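Local coordinates for protein T-box transcription factor TBX21 (Mus musculus, PDB 5T1J) that binds specific DNA sites through its T-box domain and directs Th1 cell development by activating Th1 genes and repressing Th2 and Th17 programs, at residues 71-76 with 86-91; 138-143 with 177-182. One frame throughout, in Å; residues are numbered along the deposited sequence.

Interaction 1: residues 71-76 with 86-91; sequences QHHWRY and KAEGSM. With nucleotides of chain E.
Q71 lies against A87 and gives the largest share of buried surface in this contact. Its CB meets the methyl CB of A87 at 3.6 Å and lies 4.0 Å from A87 CA. CG keeps to the same methyl group at a longer 4.2 Å. CG stands beside the backbone N, and the chain then bends at chi2 (-52°), which places CD. At the tip, OE1 comes within 4.0 Å of M91 O, with no bond between them. H72 approaches by its ring edge. Its CD2 lies 3.4 Å from A87 N, and K86 C sits in the plane of the ring. The imidazole edge thus faces the K86-A87 peptide link. E88 reaches back with a chain bent at chi2 (98°), the torsion that sets CD. OE2 of E88 lies 3.7 Å from H73 CB, and OE1 lies 3.4 Å from Q71 O. The latter two atoms are both acceptors, so this is proximity and not a bond. No hydrogen bond joins the two segments; contact is by van der Waals touch. G89 follows with a positive phi (46°), which favours glycine. R75 lies by the DNA, with its CG 3.4 Å from OP2 of DT3 of chain E. Q71 and M91 also pack on D154 and H59 of the second subunit, respectively. The contact lies on the surface of the T-box domain. Residues 71-76 enter strand 73-77, which pairs with strand 80-84 in a two-stranded antiparallel hairpin. Backbone hydrogen bonds join H73 with C84 and R75 with V82 there. Residues 86-91 form the loop that leaves this hairpin for strand 96-105.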
loop_
_atom_site.group_PDB
_atom_site.type_symbol
_atom_site.label_atom_id
_atom_site.label_comp_id
_atom_site.label_asym_id
_atom_site.label_seq_id
_atom_site.Cartn_x
_atom_site.Cartn_y
_atom_site.Cartn_z
ATOM N N GLN A 71 18.165 -2.478 13.685
ATOM C CA GLN A 71 17.470 -2.375 14.967
ATOM C C GLN A 71 17.818 -1.184 15.847
ATOM O O GLN A 71 16.995 -0.755 16.669
ATOM C CB GLN A 71 17.691 -3.663 15.768
ATOM C CG GLN A 71 17.944 -4.944 14.936
ATOM C CD GLN A 71 16.903 -5.228 13.839
ATOM O OE1 GLN A 71 15.747 -4.807 13.925
ATOM N NE2 GLN A 71 17.315 -5.976 12.819
ATOM N N HIS A 72 19.066 -0.728 15.751
ATOM C CA HIS A 72 19.654 0.079 16.819
ATOM C C HIS A 72 19.214 1.542 16.787
ATOM O O HIS A 72 18.942 2.108 15.732
ATOM C CB HIS A 72 21.187 -0.001 16.770
ATOM C CG HIS A 72 21.742 -1.244 17.396
ATOM N ND1 HIS A 72 22.817 -1.930 16.871
ATOM C CD2 HIS A 72 21.363 -1.927 18.501
ATOM C CE1 HIS A 72 23.078 -2.980 17.629
ATOM N NE2 HIS A 72 22.209 -3.003 18.624
ATOM N N HIS A 73 19.141 2.118 17.981
ATOM C CA HIS A 73 18.870 3.529 18.222
ATOM C C HIS A 73 20.102 4.359 17.787
ATOM O O HIS A 73 21.187 3.795 17.646
ATOM C CB HIS A 73 18.527 3.662 19.710
ATOM C CG HIS A 73 17.865 4.942 20.105
ATOM N ND1 HIS A 73 18.230 6.169 19.591
ATOM C CD2 HIS A 73 16.875 5.187 20.996
ATOM C CE1 HIS A 73 17.489 7.113 20.145
ATOM N NE2 HIS A 73 16.657 6.543 20.998
ATOM N N TRP A 74 19.969 5.665 17.546
ATOM C CA TRP A 74 21.126 6.444 17.076
ATOM C C TRP A 74 21.230 7.845 17.689
ATOM O O TRP A 74 20.223 8.420 18.096
ATOM C CB TRP A 74 21.090 6.565 15.558
ATOM C CG TRP A 74 21.410 5.290 14.868
ATOM C CD1 TRP A 74 20.581 4.228 14.688
ATOM C CD2 TRP A 74 22.658 4.932 14.273
ATOM N NE1 TRP A 74 21.232 3.226 14.008
ATOM C CE2 TRP A 74 22.513 3.637 13.739
ATOM C CE3 TRP A 74 23.884 5.583 14.134
ATOM C CZ2 TRP A 74 23.550 2.979 13.079
ATOM C CZ3 TRP A 74 24.908 4.931 13.478
ATOM C CH2 TRP A 74 24.734 3.642 12.958
ATOM N N ARG A 75 22.447 8.388 17.760
ATOM C CA ARG A 75 22.657 9.723 18.315
ATOM C C ARG A 75 23.846 10.474 17.727
ATOM O O ARG A 75 24.833 9.863 17.323
ATOM C CB ARG A 75 22.846 9.620 19.822
ATOM C CG ARG A 75 22.246 10.764 20.583
ATOM C CD ARG A 75 21.576 10.325 21.867
ATOM N NE ARG A 75 22.132 9.128 22.484
ATOM C CZ ARG A 75 21.752 8.673 23.678
ATOM N NH1 ARG A 75 20.845 9.341 24.382
ATOM N NH2 ARG A 75 22.290 7.567 24.182
ATOM N N TYR A 76 23.838 11.801 17.801
ATOM C CA TYR A 76 24.909 12.551 17.137
ATOM C C TYR A 76 25.853 13.117 18.141
ATOM O O TYR A 76 25.634 14.217 18.601
ATOM C CB TYR A 76 24.340 13.713 16.326
ATOM C CG TYR A 76 25.186 14.154 15.141
ATOM C CD1 TYR A 76 25.797 13.215 14.329
ATOM C CD2 TYR A 76 25.332 15.508 14.800
ATOM C CE1 TYR A 76 26.570 13.594 13.240
ATOM C CE2 TYR A 76 26.083 15.890 13.699
ATOM C CZ TYR A 76 26.701 14.924 12.928
ATOM O OH TYR A 76 27.448 15.265 11.831
ATOM N N LYS A 86 20.373 -0.641 22.780
ATOM C CA LYS A 86 20.513 -1.930 22.097
ATOM C C LYS A 86 19.179 -2.202 21.438
ATOM O O LYS A 86 18.226 -1.469 21.672
ATOM C CB LYS A 86 20.906 -3.088 23.023
ATOM C CG LYS A 86 22.395 -3.384 23.060
ATOM C CD LYS A 86 22.720 -4.501 24.028
ATOM C CE LYS A 86 24.001 -5.197 23.612
ATOM N NZ LYS A 86 24.680 -5.838 24.766
ATOM N N ALA A 87 19.123 -3.243 20.616
ATOM C CA ALA A 87 17.983 -3.512 19.735
ATOM C C ALA A 87 16.605 -3.426 20.418
ATOM O O ALA A 87 16.455 -3.842 21.569
ATOM C CB ALA A 87 18.160 -4.881 19.101
ATOM N N GLU A 88 15.613 -2.892 19.697
ATOM C CA GLU A 88 14.248 -2.725 20.208
ATOM C C GLU A 88 13.250 -2.964 19.077
ATOM O O GLU A 88 12.453 -3.901 19.131
ATOM C CB GLU A 88 13.988 -1.314 20.763
ATOM C CG GLU A 88 15.037 -0.693 21.669
ATOM C CD GLU A 88 15.962 0.257 20.910
ATOM O OE1 GLU A 88 15.798 0.379 19.669
ATOM O OE2 GLU A 88 16.841 0.894 21.546
ATOM N N GLY A 89 13.286 -2.076 18.084
ATOM C CA GLY A 89 12.470 -2.151 16.882
ATOM C C GLY A 89 10.978 -2.458 16.972
ATOM O O GLY A 89 10.590 -3.619 17.143
ATOM N N SER A 90 10.128 -1.430 16.845
ATOM C CA SER A 90 8.683 -1.653 16.632
ATOM C C SER A 90 8.490 -2.447 15.329
ATOM O O SER A 90 7.366 -2.803 14.965
ATOM C CB SER A 90 7.860 -0.348 16.636
ATOM O OG SER A 90 8.125 0.500 15.545
ATOM N N MET A 91 9.594 -2.657 14.610
ATOM C CA MET A 91 9.665 -3.560 13.461
ATOM C C MET A 91 11.169 -3.933 13.220
ATOM O O MET A 91 11.857 -4.137 14.222
ATOM C CB MET A 91 8.955 -2.942 12.278
ATOM C CG MET A 91 8.312 -3.968 11.394
ATOM S SD MET A 91 7.344 -5.128 12.350
ATOM C CE MET A 91 6.822 -6.209 11.027
ATOM P P DT E 3 18.991 12.591 21.563
ATOM O OP1 DT E 3 18.841 11.139 21.274
ATOM O OP2 DT E 3 20.078 13.349 20.854
ATOM O "O5'" DT E 3 17.501 13.180 21.317
ATOM C "C5'" DT E 3 16.450 12.734 22.213
ATOM C "C4'" DT E 3 15.140 13.546 22.107
ATOM O "O4'" DT E 3 15.259 14.873 22.692
ATOM C "C3'" DT E 3 14.536 13.745 20.688
ATOM O "O3'" DT E 3 13.367 12.938 20.574
ATOM C "C2'" DT E 3 14.170 15.235 20.641
ATOM C "C1'" DT E 3 14.200 15.610 22.124
ATOM N N1 DT E 3 14.338 17.070 22.436
ATOM C C2 DT E 3 13.238 17.746 22.921
ATOM O O2 DT E 3 12.147 17.238 23.046
ATOM N N3 DT E 3 13.444 19.058 23.194
ATOM C C4 DT E 3 14.620 19.747 23.071
ATOM O O4 DT E 3 14.706 20.933 23.357
ATOM C C5 DT E 3 15.751 18.980 22.589
ATOM C C7 DT E 3 17.096 19.637 22.425
ATOM C C6 DT E 3 15.560 17.687 22.307
#

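Interaction 2: residues 138-143 with 177-182; sequences QSLHKY and IAVTAY. With nucleotides of chain E; nucleotides of chain F.
A178 points its CB at residues 138-143, where it meets the edge of the Y143 ring. The closest ring atom is CE2, 4.0 Å from A178 CB, and the methyl lies near the ring plane. The same CB also lies 3.2 Å from Q138 O. L140 and V179 cross at about a right angle, with L140 CD2 4.0 Å from V179 CG1. The backbones are also joined: A178 N donates to H141 O at 3.1 Å. A second bond, L140 N to A178 O, is modelled too short for its detail to be trusted. K142 and I177 form an antiparallel non-hydrogen-bonded pair, and their side chains share a face of the sheet. This joins strands 142-151 and 176-179 of the main sheet in the T-box, a DNA-binding fold of the p53-like clan. Inside residues 138-143, Y143 OH accepts a bond from Q138 N at 2.7 Å. H141 ND1 donates to S139 O, which lies in the imidazole plane, while Q138 OE1 sits over one face of that ring. S139 and T180 both turn to the DNA. OG of S139 is anti to its backbone N (chi1 168°) and donates to OP2 of DT4 of chain E at 2.7 Å. T180 OG1 approaches the same OP2 at a doubtfully short distance, so a shared grip is only probable. T180 CG2 meets the sugar, 3.5 Å from C2' of DT4. Y182, essential for interaction with RUNX1, places its ring edge at DG17 of chain F. Its OH bonds to OP1 there, at a doubtfully short length, and to K191 NZ.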
loop_
_atom_site.group_PDB
_atom_site.type_symbol
_atom_site.label_atom_id
_atom_site.label_comp_id
_atom_site.label_asym_id
_atom_site.label_seq_id
_atom_site.Cartn_x
_atom_site.Cartn_y
_atom_site.Cartn_z
ATOM N N GLN A 138 10.129 6.125 12.930
ATOM C CA GLN A 138 10.647 6.379 14.261
ATOM C C GLN A 138 11.833 7.320 14.184
ATOM O O GLN A 138 12.775 7.130 13.381
ATOM C CB GLN A 138 11.039 5.053 14.933
ATOM C CG GLN A 138 9.943 4.149 15.410
ATOM C CD GLN A 138 10.577 2.881 15.998
ATOM O OE1 GLN A 138 11.844 2.695 15.997
ATOM N NE2 GLN A 138 9.729 2.114 16.702
ATOM N N SER A 139 11.779 8.317 15.061
ATOM C CA SER A 139 12.844 9.270 15.175
ATOM C C SER A 139 14.133 8.538 15.488
ATOM O O SER A 139 14.157 7.551 16.243
ATOM C CB SER A 139 12.524 10.284 16.248
ATOM O OG SER A 139 13.681 11.032 16.523
ATOM N N LEU A 140 15.194 9.020 14.876
ATOM C CA LEU A 140 16.542 8.578 15.213
ATOM C C LEU A 140 16.724 7.082 14.935
ATOM O O LEU A 140 17.126 6.325 15.823
ATOM C CB LEU A 140 16.900 8.901 16.681
ATOM C CG LEU A 140 16.763 10.371 17.090
ATOM C CD1 LEU A 140 16.780 10.539 18.615
ATOM C CD2 LEU A 140 17.823 11.229 16.423
ATOM N N HIS A 141 16.426 6.663 13.704
ATOM C CA HIS A 141 16.739 5.302 13.260
ATOM C C HIS A 141 17.193 5.357 11.808
ATOM O O HIS A 141 16.906 6.343 11.106
ATOM C CB HIS A 141 15.530 4.369 13.422
ATOM C CG HIS A 141 15.162 4.095 14.849
ATOM N ND1 HIS A 141 14.694 5.075 15.698
ATOM C CD2 HIS A 141 15.170 2.945 15.569
ATOM C CE1 HIS A 141 14.455 4.548 16.888
ATOM N NE2 HIS A 141 14.732 3.258 16.836
ATOM N N LYS A 142 17.926 4.343 11.345
ATOM C CA LYS A 142 18.325 4.412 9.944
ATOM C C LYS A 142 17.549 3.391 9.153
ATOM O O LYS A 142 17.535 2.180 9.445
ATOM C CB LYS A 142 19.827 4.252 9.721
ATOM C CG LYS A 142 20.387 2.862 9.406
ATOM C CD LYS A 142 21.902 2.995 9.185
ATOM C CE LYS A 142 22.707 1.905 9.903
ATOM N NZ LYS A 142 24.176 2.282 9.965
ATOM N N TYR A 143 16.897 3.969 8.149
ATOM C CA TYR A 143 15.961 3.384 7.220
ATOM C C TYR A 143 16.472 3.336 5.774
ATOM O O TYR A 143 17.515 3.864 5.464
ATOM C CB TYR A 143 14.715 4.229 7.247
ATOM C CG TYR A 143 13.903 4.189 8.505
ATOM C CD1 TYR A 143 13.229 3.037 8.860
ATOM C CD2 TYR A 143 13.764 5.310 9.313
ATOM C CE1 TYR A 143 12.427 2.981 10.008
ATOM C CE2 TYR A 143 12.969 5.269 10.471
ATOM C CZ TYR A 143 12.295 4.090 10.815
ATOM O OH TYR A 143 11.492 3.996 11.947
ATOM N N ILE A 177 18.273 8.867 8.050
ATOM C CA ILE A 177 18.074 8.851 9.469
ATOM C C ILE A 177 16.860 9.694 9.703
ATOM O O ILE A 177 16.667 10.716 9.080
ATOM C CB ILE A 177 19.360 9.378 10.209
ATOM C CG1 ILE A 177 20.478 8.371 9.979
ATOM C CG2 ILE A 177 19.147 9.556 11.724
ATOM C CD1 ILE A 177 21.682 8.561 10.871
ATOM N N ALA A 178 15.978 9.245 10.546
ATOM C CA ALA A 178 14.824 10.071 10.737
ATOM C C ALA A 178 15.102 11.006 11.857
ATOM O O ALA A 178 15.386 10.551 12.973
ATOM C CB ALA A 178 13.573 9.224 11.037
ATOM N N VAL A 179 15.021 12.300 11.614
ATOM C CA VAL A 179 15.264 13.185 12.733
ATOM C C VAL A 179 14.177 14.185 12.907
ATOM O O VAL A 179 13.511 14.564 11.951
ATOM C CB VAL A 179 16.584 13.917 12.615
ATOM C CG1 VAL A 179 17.735 12.937 12.848
ATOM C CG2 VAL A 179 16.673 14.615 11.283
ATOM N N THR A 180 13.948 14.546 14.162
ATOM C CA THR A 180 12.977 15.577 14.450
ATOM C C THR A 180 13.539 16.945 14.127
ATOM O O THR A 180 12.783 17.905 13.977
ATOM C CB THR A 180 12.563 15.561 15.903
ATOM O OG1 THR A 180 12.318 14.205 16.312
ATOM C CG2 THR A 180 11.305 16.388 16.085
ATOM N N ALA A 181 14.861 17.031 14.023
ATOM C CA ALA A 181 15.499 18.275 13.651
ATOM C C ALA A 181 16.958 17.996 13.289
ATOM O O ALA A 181 17.613 17.150 13.916
ATOM C CB ALA A 181 15.404 19.317 14.785
ATOM N N TYR A 182 17.500 18.765 12.351
ATOM C CA TYR A 182 18.773 18.410 11.758
ATOM C C TYR A 182 19.960 18.446 12.754
ATOM O O TYR A 182 19.988 19.234 13.715
ATOM C CB TYR A 182 19.058 19.323 10.571
ATOM C CG TYR A 182 18.076 19.255 9.402
ATOM C CD1 TYR A 182 18.038 18.163 8.535
ATOM C CD2 TYR A 182 17.238 20.323 9.125
ATOM C CE1 TYR A 182 17.134 18.122 7.448
ATOM C CE2 TYR A 182 16.349 20.302 8.056
ATOM C CZ TYR A 182 16.292 19.199 7.216
ATOM O OH TYR A 182 15.374 19.202 6.163
ATOM P P DT E 4 12.552 12.790 19.181
ATOM O OP1 DT E 4 11.965 11.433 19.155
ATOM O OP2 DT E 4 13.513 13.146 18.116
ATOM O "O5'" DT E 4 11.381 13.911 19.239
ATOM C "C5'" DT E 4 10.458 13.925 20.289
ATOM C "C4'" DT E 4 9.711 15.250 20.365
ATOM O "O4'" DT E 4 10.613 16.312 20.651
ATOM C "C3'" DT E 4 8.952 15.678 19.098
ATOM O "O3'" DT E 4 7.527 15.457 19.326
ATOM C "C2'" DT E 4 9.308 17.171 18.908
ATOM C "C1'" DT E 4 10.036 17.514 20.209
ATOM N N1 DT E 4 11.167 18.579 20.085
ATOM C C2 DT E 4 10.977 19.840 20.630
ATOM O O2 DT E 4 9.943 20.181 21.181
ATOM N N3 DT E 4 12.047 20.700 20.494
ATOM C C4 DT E 4 13.274 20.432 19.887
ATOM O O4 DT E 4 14.182 21.276 19.811
ATOM C C5 DT E 4 13.412 19.086 19.346
ATOM C C7 DT E 4 14.692 18.665 18.671
ATOM C C6 DT E 4 12.368 18.239 19.477
ATOM P P DG F 17 14.157 22.079 5.436
ATOM O OP1 DG F 17 15.179 21.170 4.891
ATOM O OP2 DG F 17 13.110 21.503 6.285
ATOM O "O5'" DG F 17 14.767 23.204 6.402
ATOM C "C5'" DG F 17 15.704 24.137 5.933
ATOM C "C4'" DG F 17 15.753 25.345 6.855
ATOM O "O4'" DG F 17 14.451 25.945 7.013
ATOM C "C3'" DG F 17 16.304 25.085 8.267
ATOM O "O3'" DG F 17 17.379 26.037 8.508
ATOM C "C2'" DG F 17 15.107 25.303 9.198
ATOM C "C1'" DG F 17 14.197 26.212 8.377
ATOM N N9 DG F 17 12.775 26.028 8.631
ATOM C C8 DG F 17 12.041 24.887 8.410
ATOM N N7 DG F 17 10.780 25.009 8.705
ATOM C C5 DG F 17 10.663 26.318 9.156
ATOM C C6 DG F 17 9.528 27.016 9.624
ATOM O O6 DG F 17 8.374 26.600 9.728
ATOM N N1 DG F 17 9.831 28.326 9.985
ATOM C C2 DG F 17 11.085 28.889 9.908
ATOM N N2 DG F 17 11.184 30.168 10.303
ATOM N N3 DG F 17 12.166 28.242 9.475
ATOM C C4 DG F 17 11.881 26.964 9.116
#

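How the interactions relate
Interaction 1 is a surface contact and interaction 2 a buried one, though their centres are only about 11 Å apart. Interaction 1 joins a hairpin strand to the loop that follows the hairpin, with no hydrogen bond across it. Interaction 2 joins strand 176-179 to strand 142-151 and the residues leading into it through backbone pairing. Its hydroxyls face phosphates, S139 OG with a bond of normal length. The DNA near interaction 1 is met mainly by the carbons of R75. The two contacts share no strand, but they touch each other. H73 CE1 packs on L140 CD1 at 3.8 Å, its ring meets that of H141, and W74 lies beside K142. The hairpin thus rests on residues 138-143.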